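Local atomic coordinates of hypothetical protein BP2299 (Bordetella pertussis Tohama I, PDB entry 2FQP), a protein that is of unknown function but binds a zinc ion through histidines within a small double-stranded beta-helix domain of the cupin family. Residues V43-G48 with V88-E93. Residues are numbered along the deposited sequence; the frame is centred on the assembly and turned at random.
Sequences VPMTTG and VFVEIE
Val43 and Val90 form an antiparallel hydrogen-bonded pair. Val43 N donates to Val90 O at 2.8 Å, and Val90 N returns a bond to Val43 O at 3.0 Å with an N-H...O angle of 179°. Beyond the non-hydrogen-bonded pair Pro44–Phe89, Met45 N still reaches Val88 O (2.9 Å), although strand 40-44 has ended. Thr46 then replaces main chain with side chain: its OG1, anti to its own carbonyl carbon (chi1 -53°), accepts a hydrogen bond from Val88 N at 2.9 Å, with an N-H...O angle of 152°.

Apolar contacts gather on the face bearing Val43 and Val90. Met45, present as selenomethionine, sets CG 4.0 Å from Val90 CG2 and lies obliquely across Val88 CG1, while its bent end leads away. Farther along, Val43 CG2 meets the tip of Ile92, CD1, at 3.7 Å. The second subunit packs on this face, placing its own Val43, Met45 and Ile92 there.

On the other face Phe89 CB lies 3.8 Å from Pro44 CA; the ring meets those of Trp23 and Phe25, and the side chain of Phe89 is about 6 Å from the zinc ion. Antiparallel neighbours with one sheet face toward the metal site are typical of the cupin double-stranded beta-helix.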
loop_
_atom_site.group_PDB
_atom_site.type_symbol
_atom_site.label_atom_id
_atom_site.label_comp_id
_atom_site.label_asym_id
_atom_site.label_seq_id
_atom_site.Cartn_x
_atom_site.Cartn_y
_atom_site.Cartn_z
ATOM N N VAL A 43 -3.309 2.216 -1.581
ATOM C CA VAL A 43 -3.062 2.111 -0.149
ATOM C C VAL A 43 -2.877 3.515 0.431
ATOM O O VAL A 43 -1.833 4.119 0.255
ATOM C CB VAL A 43 -1.778 1.287 0.163
ATOM C CG1 VAL A 43 -1.637 1.133 1.663
ATOM C CG2 VAL A 43 -1.801 -0.114 -0.514
ATOM N N PRO A 44 -3.911 4.055 1.095
ATOM C CA PRO A 44 -3.735 5.373 1.671
ATOM C C PRO A 44 -2.694 5.406 2.784
ATOM O O PRO A 44 -2.629 4.478 3.597
ATOM C CB PRO A 44 -5.131 5.697 2.229
ATOM C CG PRO A 44 -6.041 4.808 1.508
ATOM C CD PRO A 44 -5.265 3.545 1.351
HETATM N N MSE A 45 -1.902 6.464 2.814
HETATM C CA MSE A 45 -0.889 6.673 3.858
HETATM C C MSE A 45 -1.331 7.757 4.837
HETATM O O MSE A 45 -0.663 8.015 5.827
HETATM C CB MSE A 45 0.452 7.035 3.231
HETATM C CG MSE A 45 1.073 6.040 2.304
HETATM SE SE MSE A 45 1.214 4.216 3.035
HETATM C CE MSE A 45 2.154 4.732 4.563
ATOM N N THR A 46 -2.454 8.399 4.527
ATOM C CA THR A 46 -3.029 9.502 5.248
ATOM C C THR A 46 -4.495 9.185 5.428
ATOM O O THR A 46 -5.137 8.644 4.537
ATOM C CB THR A 46 -2.956 10.796 4.436
ATOM O OG1 THR A 46 -1.606 11.031 4.010
ATOM C CG2 THR A 46 -3.489 11.954 5.246
ATOM N N THR A 47 -5.036 9.504 6.590
ATOM C CA THR A 47 -6.493 9.409 6.771
ATOM C C THR A 47 -7.069 10.769 6.462
ATOM O O THR A 47 -6.641 11.794 7.047
ATOM C CB THR A 47 -6.827 8.994 8.189
ATOM O OG1 THR A 47 -6.301 7.678 8.408
ATOM C CG2 THR A 47 -8.349 9.025 8.451
ATOM N N GLY A 48 -8.019 10.815 5.551
ATOM C CA GLY A 48 -8.601 12.096 5.170
ATOM C C GLY A 48 -9.452 12.004 3.937
ATOM O O GLY A 48 -9.430 10.964 3.264
ATOM N N VAL A 88 -1.159 11.675 1.267
ATOM C CA VAL A 88 -0.278 10.731 0.577
ATOM C C VAL A 88 -0.974 9.377 0.409
ATOM O O VAL A 88 -1.665 8.923 1.302
ATOM C CB VAL A 88 1.041 10.561 1.361
ATOM C CG1 VAL A 88 1.992 9.588 0.625
ATOM C CG2 VAL A 88 1.704 11.917 1.611
ATOM N N PHE A 89 -0.841 8.791 -0.781
ATOM C CA PHE A 89 -1.194 7.404 -1.020
ATOM C C PHE A 89 -0.207 6.721 -1.946
ATOM O O PHE A 89 0.525 7.374 -2.696
ATOM C CB PHE A 89 -2.663 7.182 -1.483
ATOM C CG PHE A 89 -3.031 7.774 -2.837
ATOM C CD1 PHE A 89 -2.691 7.115 -4.047
ATOM C CD2 PHE A 89 -3.854 8.898 -2.915
ATOM C CE1 PHE A 89 -3.096 7.661 -5.286
ATOM C CE2 PHE A 89 -4.265 9.409 -4.129
ATOM C CZ PHE A 89 -3.879 8.813 -5.312
ATOM N N VAL A 90 -0.172 5.397 -1.823
ATOM C CA VAL A 90 0.623 4.547 -2.660
ATOM C C VAL A 90 -0.326 3.824 -3.625
ATOM O O VAL A 90 -1.302 3.202 -3.198
ATOM C CB VAL A 90 1.489 3.555 -1.838
ATOM C CG1 VAL A 90 2.169 2.523 -2.754
ATOM C CG2 VAL A 90 2.542 4.339 -1.052
ATOM N N GLU A 91 -0.033 3.963 -4.913
ATOM C CA GLU A 91 -0.830 3.389 -5.968
ATOM C C GLU A 91 -0.059 2.247 -6.644
ATOM O O GLU A 91 1.070 2.423 -7.073
ATOM C CB GLU A 91 -1.213 4.473 -6.992
ATOM C CG GLU A 91 -2.358 4.082 -7.916
ATOM C CD GLU A 91 -2.986 5.338 -8.596
ATOM O OE1 GLU A 91 -2.465 5.758 -9.631
ATOM O OE2 GLU A 91 -3.936 5.916 -8.037
ATOM N N ILE A 92 -0.688 1.073 -6.703
ATOM C CA ILE A 92 -0.062 -0.152 -7.251
ATOM C C ILE A 92 -0.815 -0.549 -8.505
ATOM O O ILE A 92 -1.960 -1.002 -8.434
ATOM C CB ILE A 92 -0.098 -1.332 -6.254
ATOM C CG1 ILE A 92 0.648 -0.999 -4.973
ATOM C CG2 ILE A 92 0.540 -2.587 -6.869
ATOM C CD1 ILE A 92 -0.240 -0.784 -3.794
ATOM N N GLU A 93 -0.201 -0.318 -9.655
ATOM C CA GLU A 93 -0.850 -0.617 -10.927
ATOM C C GLU A 93 -0.384 -2.010 -11.359
ATOM O O GLU A 93 0.818 -2.342 -11.278
ATOM C CB GLU A 93 -0.522 0.424 -11.996
ATOM C CG GLU A 93 -1.016 1.829 -11.712
ATOM C CD GLU A 93 -0.670 2.721 -12.852
ATOM O OE1 GLU A 93 0.493 3.168 -12.899
ATOM O OE2 GLU A 93 -1.524 2.916 -13.737
#